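Local coordinates for protein 2-c-methyl-d-erythritol 2,4-cyclodiphosphate synthase (Plasmodium falciparum, PDB 4C81) that catalyses the cyclisation of CDP-methylerythritol 2-phosphate to methylerythritol 2,4-cyclodiphosphate with release of CMP, in the non-mevalonate route to isoprenoids, at residues N122-V127 with G163-K168. The protein carries 1 engineered substitution. Numbering follows the deposited sequence.
Sequences NVIAQV and GVIGEK. With CDP (cytidine-5'-diphosphate), chain D.
Gln-126 lies over the C-terminal turn of helix 163-166. Gln-126 CG, anti to the carbonyl carbon (chi1 -65°), lies 3.3 Å from Gly-166 O and also touches Ile-165 O. A bend at chi2 (-63°) brings CD in, and Gln-126 OE1 settles 3.4 Å from Gly-166 CA; that oxygen is gripped by two backbone N-H groups, of His-159 and Lys-161, tying the side chain to the loop before the helix.

Apolar contact flanks it. Ile-124 and Ile-165 cross at about a right angle, CG2 of Ile-124 meeting CD1 of Ile-165 at 3.9 Å, while the other methyl of Ile-165, CG2, rests 3.6 Å from Ile-124 O. Lys-168 offers its aliphatic CG to Gln-126 CB.

No direct hydrogen bond joins the segments; a water bridges them, accepting from Gln-126 N and donating to Ile-165 O, with its oxygen 2.6 Å from Ile-165 O.

On the ligand side, Ala-125 O accepts a hydrogen bond from the cytosine amino N4 of CDP (2.9 Å, 158°). The helix ends in a Schellman motif with Lys-168 at C-prime, and the exit of strand 114-124 lines part of the CDP pocket, which lies between subunits of the IspF (YgbB-family) trimer.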
loop_
_atom_site.group_PDB
_atom_site.type_symbol
_atom_site.label_atom_id
_atom_site.label_comp_id
_atom_site.label_asym_id
_atom_site.label_seq_id
_atom_site.Cartn_x
_atom_site.Cartn_y
_atom_site.Cartn_z
ATOM N N ASN A 122 -4.550 6.429 -4.216
ATOM C CA ASN A 122 -3.482 6.465 -5.209
ATOM C C ASN A 122 -3.893 5.695 -6.451
ATOM O O ASN A 122 -4.024 4.473 -6.412
ATOM C CB ASN A 122 -2.220 5.830 -4.638
ATOM C CG ASN A 122 -1.549 6.701 -3.610
ATOM O OD1 ASN A 122 -1.285 7.870 -3.864
ATOM N ND2 ASN A 122 -1.258 6.133 -2.447
ATOM N N VAL A 123 -4.096 6.415 -7.550
ATOM C CA VAL A 123 -4.384 5.799 -8.840
ATOM C C VAL A 123 -3.088 5.696 -9.632
ATOM O O VAL A 123 -2.351 6.668 -9.739
ATOM C CB VAL A 123 -5.417 6.619 -9.636
ATOM C CG1 VAL A 123 -5.662 6.004 -11.017
ATOM C CG2 VAL A 123 -6.726 6.726 -8.856
ATOM N N ILE A 124 -2.809 4.508 -10.161
ATOM C CA ILE A 124 -1.641 4.290 -11.008
ATOM C C ILE A 124 -2.167 4.026 -12.407
ATOM O O ILE A 124 -2.826 3.013 -12.656
ATOM C CB ILE A 124 -0.758 3.127 -10.523
ATOM C CG1 ILE A 124 -0.445 3.293 -9.031
ATOM C CG2 ILE A 124 0.534 3.086 -11.341
ATOM C CD1 ILE A 124 0.409 2.183 -8.448
ATOM N N ALA A 125 -1.888 4.966 -13.303
ATOM C CA ALA A 125 -2.480 4.979 -14.632
ATOM C C ALA A 125 -1.754 5.989 -15.519
ATOM O O ALA A 125 -1.397 7.074 -15.065
ATOM C CB ALA A 125 -3.963 5.326 -14.534
ATOM N N GLN A 126 -1.520 5.623 -16.778
ATOM C CA GLN A 126 -0.975 6.569 -17.754
ATOM C C GLN A 126 -2.026 7.635 -18.047
ATOM O O GLN A 126 -1.734 8.830 -18.025
ATOM C CB GLN A 126 -0.571 5.856 -19.049
ATOM C CG GLN A 126 0.569 4.854 -18.907
ATOM C CD GLN A 126 1.881 5.490 -18.473
ATOM O OE1 GLN A 126 2.578 4.966 -17.598
ATOM N NE2 GLN A 126 2.228 6.620 -19.083
ATOM N N VAL A 127 -3.249 7.180 -18.313
ATOM C CA VAL A 127 -4.405 8.050 -18.524
ATOM C C VAL A 127 -5.631 7.434 -17.836
ATOM O O VAL A 127 -5.689 6.217 -17.650
ATOM C CB VAL A 127 -4.689 8.253 -20.031
ATOM C CG1 VAL A 127 -3.551 9.027 -20.685
ATOM C CG2 VAL A 127 -4.901 6.920 -20.728
ATOM N N GLY A 163 5.559 -1.857 -18.318
ATOM C CA GLY A 163 4.671 -2.900 -17.809
ATOM C C GLY A 163 3.246 -2.749 -18.301
ATOM O O GLY A 163 2.957 -1.892 -19.131
ATOM N N VAL A 164 2.351 -3.575 -17.767
ATOM C CA VAL A 164 0.955 -3.587 -18.214
ATOM C C VAL A 164 0.239 -2.244 -17.993
ATOM O O VAL A 164 -0.503 -1.791 -18.866
ATOM C CB VAL A 164 0.150 -4.743 -17.566
ATOM C CG1 VAL A 164 0.694 -6.094 -18.035
ATOM C CG2 VAL A 164 0.179 -4.646 -16.051
ATOM N N ILE A 165 0.472 -1.597 -16.853
ATOM C CA ILE A 165 -0.100 -0.266 -16.613
ATOM C C ILE A 165 0.506 0.764 -17.575
ATOM O O ILE A 165 -0.218 1.554 -18.185
ATOM C CB ILE A 165 0.093 0.193 -15.149
ATOM C CG1 ILE A 165 -0.641 -0.746 -14.194
ATOM C CG2 ILE A 165 -0.418 1.620 -14.942
ATOM C CD1 ILE A 165 -0.325 -0.472 -12.746
ATOM N N GLY A 166 1.829 0.747 -17.715
ATOM C CA GLY A 166 2.525 1.701 -18.577
ATOM C C GLY A 166 2.152 1.599 -20.046
ATOM O O GLY A 166 2.172 2.597 -20.764
ATOM N N GLU A 167 1.805 0.393 -20.486
ATOM C CA GLU A 167 1.359 0.158 -21.859
ATOM C C GLU A 167 -0.163 0.321 -22.018
ATOM O O GLU A 167 -0.725 -0.067 -23.043
ATOM C CB GLU A 167 1.809 -1.230 -22.325
ATOM C CG GLU A 167 3.325 -1.368 -22.439
ATOM C CD GLU A 167 3.776 -2.760 -22.850
ATOM O OE1 GLU A 167 2.920 -3.602 -23.191
ATOM O OE2 GLU A 167 5.000 -3.011 -22.832
ATOM N N LYS A 168 -0.813 0.901 -21.007
ATOM C CA LYS A 168 -2.242 1.233 -21.040
ATOM C C LYS A 168 -3.171 0.025 -21.202
ATOM O O LYS A 168 -4.260 0.141 -21.770
ATOM C CB LYS A 168 -2.527 2.292 -22.120
ATOM C CG LYS A 168 -1.710 3.568 -21.954
ATOM C CD LYS A 168 -2.018 4.599 -23.035
ATOM C CE LYS A 168 -1.393 4.222 -24.370
ATOM N NZ LYS A 168 -1.567 5.292 -25.390
HETATM O O3B CDP D . 7.494 11.673 -13.467
HETATM P PB CDP D . 6.636 12.196 -12.195
HETATM O O1B CDP D . 7.392 11.593 -10.925
HETATM O O2B CDP D . 6.567 13.678 -12.119
HETATM O O3A CDP D . 5.198 11.462 -12.207
HETATM P PA CDP D . 4.277 11.285 -13.521
HETATM O O1A CDP D . 5.008 11.636 -14.758
HETATM O O2A CDP D . 3.631 9.961 -13.415
HETATM O "O5'" CDP D . 3.132 12.389 -13.287
HETATM C "C5'" CDP D . 3.423 13.689 -12.756
HETATM C "C4'" CDP D . 2.142 14.348 -12.241
HETATM O "O4'" CDP D . 1.136 14.209 -13.276
HETATM C "C3'" CDP D . 1.571 13.592 -11.043
HETATM O "O3'" CDP D . 2.152 14.067 -9.824
HETATM C "C2'" CDP D . 0.097 13.970 -11.126
HETATM O "O2'" CDP D . -0.117 15.263 -10.551
HETATM C "C1'" CDP D . -0.167 14.044 -12.639
HETATM N N1 CDP D . -0.868 12.796 -13.070
HETATM C C2 CDP D . -2.225 12.627 -12.739
HETATM O O2 CDP D . -2.827 13.491 -12.102
HETATM N N3 CDP D . -2.890 11.466 -13.137
HETATM C C4 CDP D . -2.238 10.465 -13.852
HETATM N N4 CDP D . -2.918 9.378 -14.208
HETATM C C5 CDP D . -0.897 10.624 -14.189
HETATM C C6 CDP D . -0.215 11.777 -13.801
HETATM O O HOH W 1 -2.507 2.695 -17.648
#